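Local atomic coordinates of ribonucleoside-diphosphate reductase (Pseudomonas aeruginosa, PDB entry 5IM3), a protein that probably catalyses the reduction of ribonucleoside diphosphates to deoxyribonucleotides for DNA synthesis and binds dATP as an allosteric effector. Residues W562-D567 and L900-Y905; E589-T594 and D871-L876; I859-S864 and W896-K901; D480-N485 and T558-L563. One frame throughout, in Å; residues are numbered along the deposited sequence.

Interaction 1: residues W562-D567 and L900-Y905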
# COMPACT_ATOMS: atom_id res chain seq x y z
N TRP A 562 -15.93 -5.39 -23.67
CA TRP A 562 -15.11 -5.01 -24.81
C TRP A 562 -15.60 -3.69 -25.39
O TRP A 562 -16.69 -3.20 -25.08
CB TRP A 562 -15.13 -6.11 -25.87
CG TRP A 562 -14.66 -7.43 -25.35
CD1 TRP A 562 -13.63 -7.65 -24.48
CD2 TRP A 562 -15.21 -8.72 -25.64
NE1 TRP A 562 -13.50 -8.99 -24.23
CE2 TRP A 562 -14.46 -9.67 -24.92
CE3 TRP A 562 -16.28 -9.16 -26.44
CZ2 TRP A 562 -14.74 -11.04 -24.98
CZ3 TRP A 562 -16.55 -10.52 -26.49
CH2 TRP A 562 -15.78 -11.44 -25.77
N LEU A 563 -14.77 -3.10 -26.25
CA LEU A 563 -15.05 -1.80 -26.87
C LEU A 563 -15.31 -2.00 -28.36
O LEU A 563 -14.41 -2.43 -29.09
CB LEU A 563 -13.89 -0.84 -26.65
CG LEU A 563 -13.81 -0.09 -25.31
CD1 LEU A 563 -13.86 -1.02 -24.11
CD2 LEU A 563 -12.53 0.75 -25.26
N THR A 564 -16.53 -1.69 -28.80
CA THR A 564 -16.89 -1.73 -30.21
C THR A 564 -17.61 -0.44 -30.56
O THR A 564 -18.24 0.19 -29.70
CB THR A 564 -17.79 -2.94 -30.54
OG1 THR A 564 -19.06 -2.78 -29.91
CG2 THR A 564 -17.15 -4.24 -30.05
N PHE A 565 -17.51 -0.03 -31.82
CA PHE A 565 -17.92 1.30 -32.25
C PHE A 565 -19.11 1.22 -33.20
O PHE A 565 -19.01 0.66 -34.30
CB PHE A 565 -16.74 2.04 -32.88
CG PHE A 565 -15.60 2.21 -31.94
CD1 PHE A 565 -15.71 3.06 -30.85
CD2 PHE A 565 -14.42 1.51 -32.11
CE1 PHE A 565 -14.66 3.22 -29.96
CE2 PHE A 565 -13.37 1.66 -31.23
CZ PHE A 565 -13.49 2.51 -30.15
N LYS A 566 -20.23 1.80 -32.77
CA LYS A 566 -21.51 1.61 -33.44
C LYS A 566 -21.55 2.29 -34.81
O LYS A 566 -22.09 1.73 -35.77
CB LYS A 566 -22.62 2.14 -32.53
CG LYS A 566 -23.94 2.50 -33.21
CD LYS A 566 -24.88 3.15 -32.22
CE LYS A 566 -26.19 3.54 -32.88
NZ LYS A 566 -26.95 4.49 -32.03
N ASP A 567 -21.00 3.49 -34.91
CA ASP A 567 -21.21 4.32 -36.10
C ASP A 567 -20.40 3.85 -37.30
O ASP A 567 -20.95 3.80 -38.42
CB ASP A 567 -20.91 5.78 -35.76
CG ASP A 567 -21.99 6.39 -34.88
OD1 ASP A 567 -23.19 6.12 -35.13
OD2 ASP A 567 -21.65 7.14 -33.94
N LEU A 900 -11.21 2.06 -36.64
CA LEU A 900 -11.50 0.67 -36.34
C LEU A 900 -12.96 0.51 -35.93
O LEU A 900 -13.55 1.39 -35.30
CB LEU A 900 -10.58 0.15 -35.23
CG LEU A 900 -9.12 -0.08 -35.60
CD1 LEU A 900 -8.35 -0.56 -34.38
CD2 LEU A 900 -8.97 -1.08 -36.74
N LYS A 901 -13.55 -0.62 -36.32
CA LYS A 901 -14.93 -0.92 -35.97
C LYS A 901 -15.05 -1.63 -34.63
O LYS A 901 -16.02 -1.41 -33.90
CB LYS A 901 -15.57 -1.78 -37.06
CG LYS A 901 -15.63 -1.12 -38.42
CD LYS A 901 -16.41 -1.97 -39.41
CE LYS A 901 -16.46 -1.33 -40.78
NZ LYS A 901 -17.22 -2.17 -41.74
N THR A 902 -14.08 -2.48 -34.28
CA THR A 902 -14.18 -3.29 -33.08
C THR A 902 -12.81 -3.47 -32.45
O THR A 902 -11.77 -3.37 -33.11
CB THR A 902 -14.77 -4.67 -33.38
OG1 THR A 902 -14.03 -5.28 -34.45
CG2 THR A 902 -16.24 -4.57 -33.78
N THR A 903 -12.82 -3.73 -31.14
CA THR A 903 -11.68 -4.29 -30.45
C THR A 903 -12.17 -5.50 -29.67
O THR A 903 -13.37 -5.65 -29.41
CB THR A 903 -10.98 -3.29 -29.51
OG1 THR A 903 -11.81 -3.02 -28.37
CG2 THR A 903 -10.65 -1.99 -30.23
N TYR A 904 -11.23 -6.36 -29.29
CA TYR A 904 -11.56 -7.65 -28.70
C TYR A 904 -10.95 -7.73 -27.31
O TYR A 904 -11.04 -6.77 -26.54
CB TYR A 904 -11.06 -8.77 -29.63
CG TYR A 904 -11.68 -10.14 -29.44
CD1 TYR A 904 -12.83 -10.32 -28.68
CD2 TYR A 904 -11.10 -11.26 -30.02
CE1 TYR A 904 -13.39 -11.57 -28.51
CE2 TYR A 904 -11.64 -12.52 -29.85
CZ TYR A 904 -12.78 -12.67 -29.10
OH TYR A 904 -13.32 -13.92 -28.93
N TYR A 905 -10.32 -8.86 -26.97
CA TYR A 905 -9.72 -9.01 -25.65
C TYR A 905 -8.62 -7.98 -25.43
O TYR A 905 -7.90 -7.60 -26.35
CB TYR A 905 -9.12 -10.40 -25.48
CG TYR A 905 -10.13 -11.51 -25.28
CD1 TYR A 905 -10.74 -11.69 -24.04
CD2 TYR A 905 -10.45 -12.38 -26.30
CE1 TYR A 905 -11.65 -12.71 -23.84
CE2 TYR A 905 -11.36 -13.40 -26.11
CZ TYR A 905 -11.95 -13.56 -24.88
OH TYR A 905 -12.86 -14.58 -24.70
O HOH W 1 -12.04 -4.38 -26.32
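Leu563 and Thr903 form the tight centre. Leu563 O is gripped twice by one residue: Thr903 OG1 donates at 2.8 Å, in the carbonyl plane on a lone pair, and Thr903 N reaches Leu563 O at 2.9 Å, nearly along the C=O axis. OG1 sits between its own backbone N and carbonyl carbon (chi1 70°), which turns the hydroxyl to that oxygen. A water accepts from Leu563 N and donates to Thr903 OG1 and Tyr904 O, linking both backbones beside that grip. Further on, Phe565 N bonds to Lys901 O at 2.9 Å, and Phe565 CD2 lies 3.3 Å from Leu900 O. The backbones come closest at Thr564 and Thr902, yet their side chains meet loosely, CG2 to CG2 at 3.9 Å; Thr564 OG1 bonds to Asn485 O and Thr902 OG1 to Thr588 O. At the end of Tyr905, the one partly exposed residue, buried Tyr904 turns its edge to the face of Trp562, CE1 lying 3.6 Å from Trp562 CH2, planes at 74°. Trp562 in turn sets its CZ2 edge over the face of Tyr905. The result is a T-shaped aromatic cluster beside a single beta bridge on strand 562-565 of the reductase's alpha-beta barrel.

Interaction 2: residues E589-T594 and D871-L876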
# COMPACT_ATOMS: atom_id res chain seq x y z
N GLU A 589 -16.13 -9.46 -34.88
CA GLU A 589 -15.70 -9.21 -36.25
C GLU A 589 -16.85 -9.14 -37.24
O GLU A 589 -16.61 -8.88 -38.43
CB GLU A 589 -14.69 -10.27 -36.70
CG GLU A 589 -15.29 -11.59 -37.23
CD GLU A 589 -15.85 -12.47 -36.13
OE1 GLU A 589 -15.88 -12.03 -34.96
OE2 GLU A 589 -16.25 -13.61 -36.45
N ILE A 590 -18.08 -9.37 -36.81
CA ILE A 590 -19.24 -9.45 -37.69
C ILE A 590 -20.10 -8.22 -37.48
O ILE A 590 -20.31 -7.78 -36.34
CB ILE A 590 -20.04 -10.74 -37.42
CG1 ILE A 590 -19.14 -11.97 -37.59
CG2 ILE A 590 -21.26 -10.82 -38.32
CD1 ILE A 590 -18.55 -12.12 -38.99
N THR A 591 -20.62 -7.66 -38.58
CA THR A 591 -21.47 -6.46 -38.54
C THR A 591 -22.62 -6.67 -39.52
O THR A 591 -22.58 -6.22 -40.66
CB THR A 591 -20.68 -5.19 -38.86
OG1 THR A 591 -20.05 -5.31 -40.14
CG2 THR A 591 -19.61 -4.93 -37.81
N LEU A 592 -23.66 -7.36 -39.05
CA LEU A 592 -24.83 -7.69 -39.85
C LEU A 592 -26.09 -7.15 -39.19
O LEU A 592 -26.16 -7.00 -37.97
CB LEU A 592 -24.95 -9.21 -40.04
CG LEU A 592 -23.78 -9.91 -40.74
CD1 LEU A 592 -23.97 -11.42 -40.70
CD2 LEU A 592 -23.64 -9.43 -42.18
N ASN A 593 -27.10 -6.88 -40.01
CA ASN A 593 -28.37 -6.36 -39.52
C ASN A 593 -29.16 -7.43 -38.77
O ASN A 593 -29.07 -8.62 -39.06
CB ASN A 593 -29.23 -5.84 -40.68
CG ASN A 593 -28.64 -4.62 -41.35
OD1 ASN A 593 -27.74 -3.97 -40.81
ND2 ASN A 593 -29.14 -4.30 -42.54
N THR A 594 -29.95 -6.97 -37.80
CA THR A 594 -30.88 -7.84 -37.08
C THR A 594 -32.21 -7.12 -36.92
O THR A 594 -32.27 -5.88 -36.93
CB THR A 594 -30.35 -8.24 -35.70
OG1 THR A 594 -29.88 -7.08 -35.01
CG2 THR A 594 -29.21 -9.25 -35.84
N ASP A 871 -15.49 -5.26 -45.50
CA ASP A 871 -16.83 -4.71 -45.35
C ASP A 871 -17.41 -4.97 -43.96
O ASP A 871 -18.23 -4.17 -43.49
CB ASP A 871 -17.78 -5.26 -46.43
CG ASP A 871 -17.59 -6.74 -46.69
OD1 ASP A 871 -16.87 -7.41 -45.92
OD2 ASP A 871 -18.18 -7.25 -47.66
N GLN A 872 -17.00 -6.03 -43.29
CA GLN A 872 -17.38 -6.28 -41.90
C GLN A 872 -16.26 -5.78 -40.99
O GLN A 872 -15.85 -4.63 -41.16
CB GLN A 872 -17.74 -7.76 -41.73
CG GLN A 872 -18.81 -8.26 -42.69
CD GLN A 872 -19.51 -9.50 -42.17
OE1 GLN A 872 -20.07 -9.50 -41.07
NE2 GLN A 872 -19.48 -10.56 -42.96
N ALA A 873 -15.75 -6.56 -40.04
CA ALA A 873 -14.74 -6.09 -39.10
C ALA A 873 -13.68 -7.17 -38.95
O ALA A 873 -13.53 -8.05 -39.80
CB ALA A 873 -15.41 -5.70 -37.77
N GLN A 874 -12.91 -7.11 -37.86
CA GLN A 874 -11.87 -8.09 -37.60
C GLN A 874 -11.66 -8.21 -36.09
O GLN A 874 -11.64 -7.21 -35.38
CB GLN A 874 -10.55 -7.70 -38.28
CG GLN A 874 -10.06 -6.31 -37.96
CD GLN A 874 -8.97 -5.84 -38.91
OE1 GLN A 874 -7.92 -6.47 -39.04
NE2 GLN A 874 -9.22 -4.72 -39.58
N SER A 875 -11.51 -9.45 -35.63
CA SER A 875 -11.24 -9.70 -34.21
C SER A 875 -9.83 -9.26 -33.87
O SER A 875 -8.85 -9.83 -34.38
CB SER A 875 -11.43 -11.18 -33.90
OG SER A 875 -12.75 -11.59 -34.19
N LEU A 876 -9.71 -8.26 -33.00
CA LEU A 876 -8.44 -7.60 -32.74
C LEU A 876 -8.12 -7.67 -31.25
O LEU A 876 -8.61 -6.84 -30.47
CB LEU A 876 -8.48 -6.15 -33.22
CG LEU A 876 -7.15 -5.40 -33.14
CD1 LEU A 876 -6.12 -6.04 -34.07
CD2 LEU A 876 -7.35 -3.94 -33.49
O HOH W 2 -19.81 -2.66 -41.01
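Ala873 N bonds to Glu589 O at 3.0 Å, the donor standing 39° above the carbonyl plane, where two irregular segments run in broadly opposed directions, 138° apart. The side chain of Gln872 extends this pairing. Its CG is anti to the carbonyl carbon (chi1 -55°) and the chain runs on extended; the amide at its end puts OE1 3.1 Å from Thr591 N. That bond is nearly straight and uses a lone pair in the amide plane, so a side-chain oxygen satisfies a buried backbone N-H. Apolar groups crowd the same oxygen: Ile590 CG2 lies 3.3 Å from Gln872 OE1, and Leu592 CD2 is 3.7 Å from it. Thr591 slides past Gln872 in the opposite direction, its OG1 3.3 Å from Gln872 CA and bonded to a water. Ala873 CB closes over Glu589 O, and Glu589 CB packs 3.4 Å from Ser875 OG, a hydroxyl whose bond goes to Cys587 O. Asn585 OD1 takes the backbone N-H groups of Glu589 and Ile590. Ile590 touches Cys602, which forms a disulfide with Cys373. The arrangement is consistent with the finger loop just past its tip in the ribonucleotide reductase barrel, held by the loop between helix 856-866 and strand 878-881.

Interaction 3: residues I859-S864 and W896-K901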
# COMPACT_ATOMS: atom_id res chain seq x y z
N ILE A 859 -0.03 -2.79 -34.04
CA ILE A 859 -1.16 -3.69 -34.24
C ILE A 859 -2.41 -2.90 -34.61
O ILE A 859 -3.23 -3.35 -35.41
CB ILE A 859 -1.39 -4.54 -32.97
CG1 ILE A 859 -0.09 -5.21 -32.53
CG2 ILE A 859 -2.47 -5.58 -33.21
CD1 ILE A 859 0.53 -6.10 -33.58
N VAL A 860 -2.58 -1.71 -34.02
CA VAL A 860 -3.74 -0.89 -34.33
C VAL A 860 -3.65 -0.33 -35.74
O VAL A 860 -4.61 -0.41 -36.52
CB VAL A 860 -3.88 0.24 -33.29
CG1 VAL A 860 -4.98 1.22 -33.69
CG2 VAL A 860 -4.17 -0.35 -31.91
N GLU A 861 -2.50 0.25 -36.09
CA GLU A 861 -2.34 0.84 -37.42
C GLU A 861 -2.48 -0.21 -38.51
O GLU A 861 -3.05 0.06 -39.57
CB GLU A 861 -0.99 1.54 -37.53
CG GLU A 861 -1.04 3.03 -37.26
CD GLU A 861 -1.84 3.79 -38.30
OE1 GLU A 861 -2.08 3.22 -39.39
OE2 GLU A 861 -2.23 4.94 -38.04
N ALA A 862 -1.96 -1.42 -38.27
CA ALA A 862 -2.12 -2.50 -39.23
C ALA A 862 -3.59 -2.86 -39.39
O ALA A 862 -4.09 -2.99 -40.52
CB ALA A 862 -1.32 -3.72 -38.78
N ALA A 863 -4.30 -3.01 -38.27
CA ALA A 863 -5.72 -3.32 -38.34
C ALA A 863 -6.49 -2.18 -39.02
O ALA A 863 -7.44 -2.43 -39.76
CB ALA A 863 -6.27 -3.58 -36.94
N SER A 864 -6.07 -0.94 -38.78
CA SER A 864 -6.74 0.20 -39.40
C SER A 864 -6.70 0.12 -40.92
O SER A 864 -7.69 0.42 -41.60
CB SER A 864 -6.10 1.51 -38.93
OG SER A 864 -6.67 2.62 -39.60
N TRP A 896 -10.10 4.13 -32.05
CA TRP A 896 -11.24 4.87 -32.59
C TRP A 896 -10.79 5.90 -33.62
O TRP A 896 -11.38 6.03 -34.69
CB TRP A 896 -12.00 5.54 -31.44
CG TRP A 896 -13.18 6.35 -31.86
CD1 TRP A 896 -14.36 5.88 -32.35
CD2 TRP A 896 -13.30 7.77 -31.82
NE1 TRP A 896 -15.21 6.93 -32.62
CE2 TRP A 896 -14.58 8.10 -32.30
CE3 TRP A 896 -12.44 8.81 -31.42
CZ2 TRP A 896 -15.02 9.42 -32.40
CZ3 TRP A 896 -12.88 10.11 -31.52
CH2 TRP A 896 -14.17 10.40 -32.00
N PHE A 897 -9.72 6.64 -33.30
CA PHE A 897 -9.24 7.68 -34.20
C PHE A 897 -8.82 7.12 -35.55
O PHE A 897 -8.85 7.84 -36.56
CB PHE A 897 -8.07 8.42 -33.53
CG PHE A 897 -7.65 9.67 -34.24
CD1 PHE A 897 -8.45 10.80 -34.21
CD2 PHE A 897 -6.44 9.73 -34.91
CE1 PHE A 897 -8.05 11.96 -34.86
CE2 PHE A 897 -6.04 10.88 -35.55
CZ PHE A 897 -6.85 12.00 -35.53
N ARG A 898 -8.45 5.84 -35.61
CA ARG A 898 -7.96 5.21 -36.83
C ARG A 898 -9.05 4.44 -37.57
O ARG A 898 -8.73 3.64 -38.46
CB ARG A 898 -6.78 4.29 -36.52
CG ARG A 898 -5.54 5.02 -36.03
CD ARG A 898 -4.97 5.92 -37.11
NE ARG A 898 -3.89 6.77 -36.62
CZ ARG A 898 -3.31 7.71 -37.35
NH1 ARG A 898 -3.70 7.93 -38.60
NH2 ARG A 898 -2.34 8.45 -36.83
N GLY A 899 -10.31 4.65 -37.23
CA GLY A 899 -11.40 4.08 -38.00
C GLY A 899 -11.65 2.61 -37.76
O GLY A 899 -12.26 1.96 -38.61
N LEU A 900 -11.21 2.06 -36.64
CA LEU A 900 -11.50 0.67 -36.34
C LEU A 900 -12.96 0.51 -35.93
O LEU A 900 -13.55 1.39 -35.30
CB LEU A 900 -10.58 0.15 -35.23
CG LEU A 900 -9.12 -0.08 -35.60
CD1 LEU A 900 -8.35 -0.56 -34.38
CD2 LEU A 900 -8.97 -1.08 -36.74
N LYS A 901 -13.55 -0.62 -36.32
CA LYS A 901 -14.93 -0.92 -35.97
C LYS A 901 -15.05 -1.63 -34.63
O LYS A 901 -16.02 -1.41 -33.90
CB LYS A 901 -15.57 -1.78 -37.06
CG LYS A 901 -15.63 -1.12 -38.42
CD LYS A 901 -16.41 -1.97 -39.41
CE LYS A 901 -16.46 -1.33 -40.78
NZ LYS A 901 -17.22 -2.17 -41.74
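A Schellman motif ends helix 885-897 and sets Arg898 and Leu900 against helix 856-866, where Glu861, Ser864 and their neighbours receive them. Gly899, with positive phi (77°), is the C-prime residue: its N bonds to Trp896 O, and Leu900 N returns to Ala895 O. The turn also presents the carbonyl of Arg898 to the neighbouring helix, where Ser864 OG donates to Arg898 O at 2.6 Å, in the carbonyl plane on a lone pair. OG is anti to the backbone N (chi1 175°), which points it at the helix end, and Arg898 CB lies 3.5 Å from Ser864 OG. The partly exposed side is ionic. Glu861 OE2 comes over one face of the guanidinium, 2.8 Å from Arg898 NE and 3.1 Å from Arg898 CZ. Because OE2 lies well out of the guanidinium plane, no N-H points at it and the salt bridge acts through charge; the carboxylate and guanidinium planes are 63° apart. Phe897 CD2 lies over the opposite face. On the buried side, Leu900 forks between two turns of the helix: CD1 meets Val860 CG1 at 3.9 Å, while CD2 packs 3.7 Å from Ala863 CB and 3.5 Å from Ser864 N. Leu876 touches both Ala863 and Leu900 from a nearby loop. The contact is a Schellman-capped helix end docked on the flank of a second helix within the barrel domain.

Interaction 4: residues D480-N485 and T558-L563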
# COMPACT_ATOMS: atom_id res chain seq x y z
N ASP A 480 -20.73 -15.92 -16.38
CA ASP A 480 -20.70 -16.87 -17.49
C ASP A 480 -21.17 -16.24 -18.79
O ASP A 480 -21.52 -16.95 -19.73
CB ASP A 480 -21.55 -18.10 -17.15
CG ASP A 480 -21.21 -18.67 -15.78
OD1 ASP A 480 -20.28 -19.48 -15.68
OD2 ASP A 480 -21.88 -18.28 -14.80
N MET A 481 -21.17 -14.91 -18.86
CA MET A 481 -21.65 -14.18 -20.02
C MET A 481 -20.65 -13.09 -20.36
O MET A 481 -20.12 -12.42 -19.46
CB MET A 481 -23.03 -13.55 -19.73
CG MET A 481 -23.68 -12.88 -20.93
SD MET A 481 -25.13 -11.90 -20.48
CE MET A 481 -24.34 -10.46 -19.77
N ASN A 482 -20.39 -12.91 -21.64
CA ASN A 482 -19.52 -11.83 -22.09
C ASN A 482 -20.33 -10.55 -22.26
O ASN A 482 -21.56 -10.57 -22.41
CB ASN A 482 -18.82 -12.20 -23.41
CG ASN A 482 -17.81 -13.33 -23.25
OD1 ASN A 482 -17.86 -14.33 -23.96
ND2 ASN A 482 -16.89 -13.18 -22.31
N THR A 483 -19.63 -9.43 -22.22
CA THR A 483 -20.23 -8.11 -22.36
C THR A 483 -19.39 -7.28 -23.31
O THR A 483 -18.18 -7.47 -23.42
CB THR A 483 -20.33 -7.39 -21.00
OG1 THR A 483 -19.03 -7.31 -20.42
CG2 THR A 483 -21.25 -8.13 -20.04
N ALA A 484 -20.05 -6.34 -24.00
CA ALA A 484 -19.34 -5.43 -24.89
C ALA A 484 -20.06 -4.09 -24.92
O ALA A 484 -21.29 -4.03 -24.88
CB ALA A 484 -19.22 -5.99 -26.31
N ASN A 485 -19.27 -3.01 -25.00
CA ASN A 485 -19.82 -1.68 -25.19
C ASN A 485 -20.14 -1.43 -26.66
O ASN A 485 -19.35 -1.74 -27.55
CB ASN A 485 -18.83 -0.62 -24.70
CG ASN A 485 -18.67 -0.60 -23.19
OD1 ASN A 485 -17.59 -0.89 -22.66
ND2 ASN A 485 -19.74 -0.24 -22.49
N THR A 558 -11.30 -6.69 -15.28
CA THR A 558 -12.14 -7.86 -15.52
C THR A 558 -12.06 -8.40 -16.94
O THR A 558 -12.55 -9.51 -17.18
CB THR A 558 -13.62 -7.54 -15.21
OG1 THR A 558 -14.17 -6.74 -16.26
CG2 THR A 558 -13.74 -6.77 -13.89
N GLY A 559 -11.47 -7.67 -17.87
CA GLY A 559 -11.47 -8.06 -19.27
C GLY A 559 -12.72 -7.69 -20.03
O GLY A 559 -12.82 -8.00 -21.23
N HIS A 560 -13.68 -7.03 -19.38
CA HIS A 560 -14.97 -6.75 -19.98
C HIS A 560 -15.49 -5.44 -19.40
O HIS A 560 -15.08 -5.04 -18.31
CB HIS A 560 -15.97 -7.89 -19.71
CG HIS A 560 -15.51 -9.22 -20.22
ND1 HIS A 560 -14.71 -10.06 -19.48
CD2 HIS A 560 -15.73 -9.84 -21.40
CE1 HIS A 560 -14.47 -11.16 -20.18
NE2 HIS A 560 -15.07 -11.05 -21.35
N PRO A 561 -16.40 -4.75 -20.11
CA PRO A 561 -16.88 -5.08 -21.46
C PRO A 561 -15.90 -4.68 -22.55
O PRO A 561 -15.12 -3.74 -22.36
CB PRO A 561 -18.18 -4.27 -21.59
CG PRO A 561 -18.52 -3.82 -20.20
CD PRO A 561 -17.22 -3.69 -19.50
N TRP A 562 -15.93 -5.39 -23.67
CA TRP A 562 -15.11 -5.01 -24.81
C TRP A 562 -15.60 -3.69 -25.39
O TRP A 562 -16.69 -3.20 -25.08
CB TRP A 562 -15.13 -6.11 -25.87
CG TRP A 562 -14.66 -7.43 -25.35
CD1 TRP A 562 -13.63 -7.65 -24.48
CD2 TRP A 562 -15.21 -8.72 -25.64
NE1 TRP A 562 -13.50 -8.99 -24.23
CE2 TRP A 562 -14.46 -9.67 -24.92
CE3 TRP A 562 -16.28 -9.16 -26.44
CZ2 TRP A 562 -14.74 -11.04 -24.98
CZ3 TRP A 562 -16.55 -10.52 -26.49
CH2 TRP A 562 -15.78 -11.44 -25.77
N LEU A 563 -14.77 -3.10 -26.25
CA LEU A 563 -15.05 -1.80 -26.87
C LEU A 563 -15.31 -2.00 -28.36
O LEU A 563 -14.41 -2.43 -29.09
CB LEU A 563 -13.89 -0.84 -26.65
CG LEU A 563 -13.81 -0.09 -25.31
CD1 LEU A 563 -13.86 -1.02 -24.11
CD2 LEU A 563 -12.53 0.75 -25.26
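Asn485 N bonds to Trp562 O at 2.6 Å, almost straight at 170°, and Trp562 N bonds to Thr483 O at 3.1 Å. Trp562 thus uses both its backbone groups around Ala484, as in a parallel beta pair; here strands 482-487 and 562-565 lie side by side in the barrel sheet. Ala484 and Trp562 put their side chains on one face, Asn485 and Leu563 on the other. Just before the strand, an ST turn shapes the approach: Thr558 OG1 accepts from His560 N, and His560 ND1 donates to Thr558 O at 3.2 Å from above the carbonyl plane, which limits rotation of the imidazole. A cis peptide then leads into Pro561. Thr483 stands where these pieces converge. Its OG1, between the backbone N and the carbonyl carbon (chi1 57°), lies 3.2 Å from His560 CB and 3.4 Å from Pro561 CB, and its side chain crosses that of His560 at about a right angle. Thr483 O lies at the edge of the His560 ring, near its plane, and approaches the Trp562 indole obliquely. Helix 461-465 touches Thr483, Asn485 and Pro561 through Phe464, Ile461 and Leu465. Asn485 OD1 packs 3.6 Å from Pro561 CB. On the other face, Ala484 CB meets Trp562 CB at 4.1 Å.

All four are buried contacts of the barrel domain; none is a surface contact, though interaction 3 has a partly exposed ionic flank and interaction 1 a partly exposed tyrosine. Interactions 1 and 4 hold opposite edges of strand 562-565, 4 by parallel sheet pairing and 1 by a single bridge and rings; the Thr564 hydroxyl joins the two. Interactions 1 and 3 share Leu900 and Lys901, so a helix end leads directly into the segment beside the strand. Interaction 2, loop on loop, relies on a glutamine amide and joins interaction 1 through Lys901 NZ to Gln872 O. Interactions 2 and 4 do not touch, their centres about 17 Å apart.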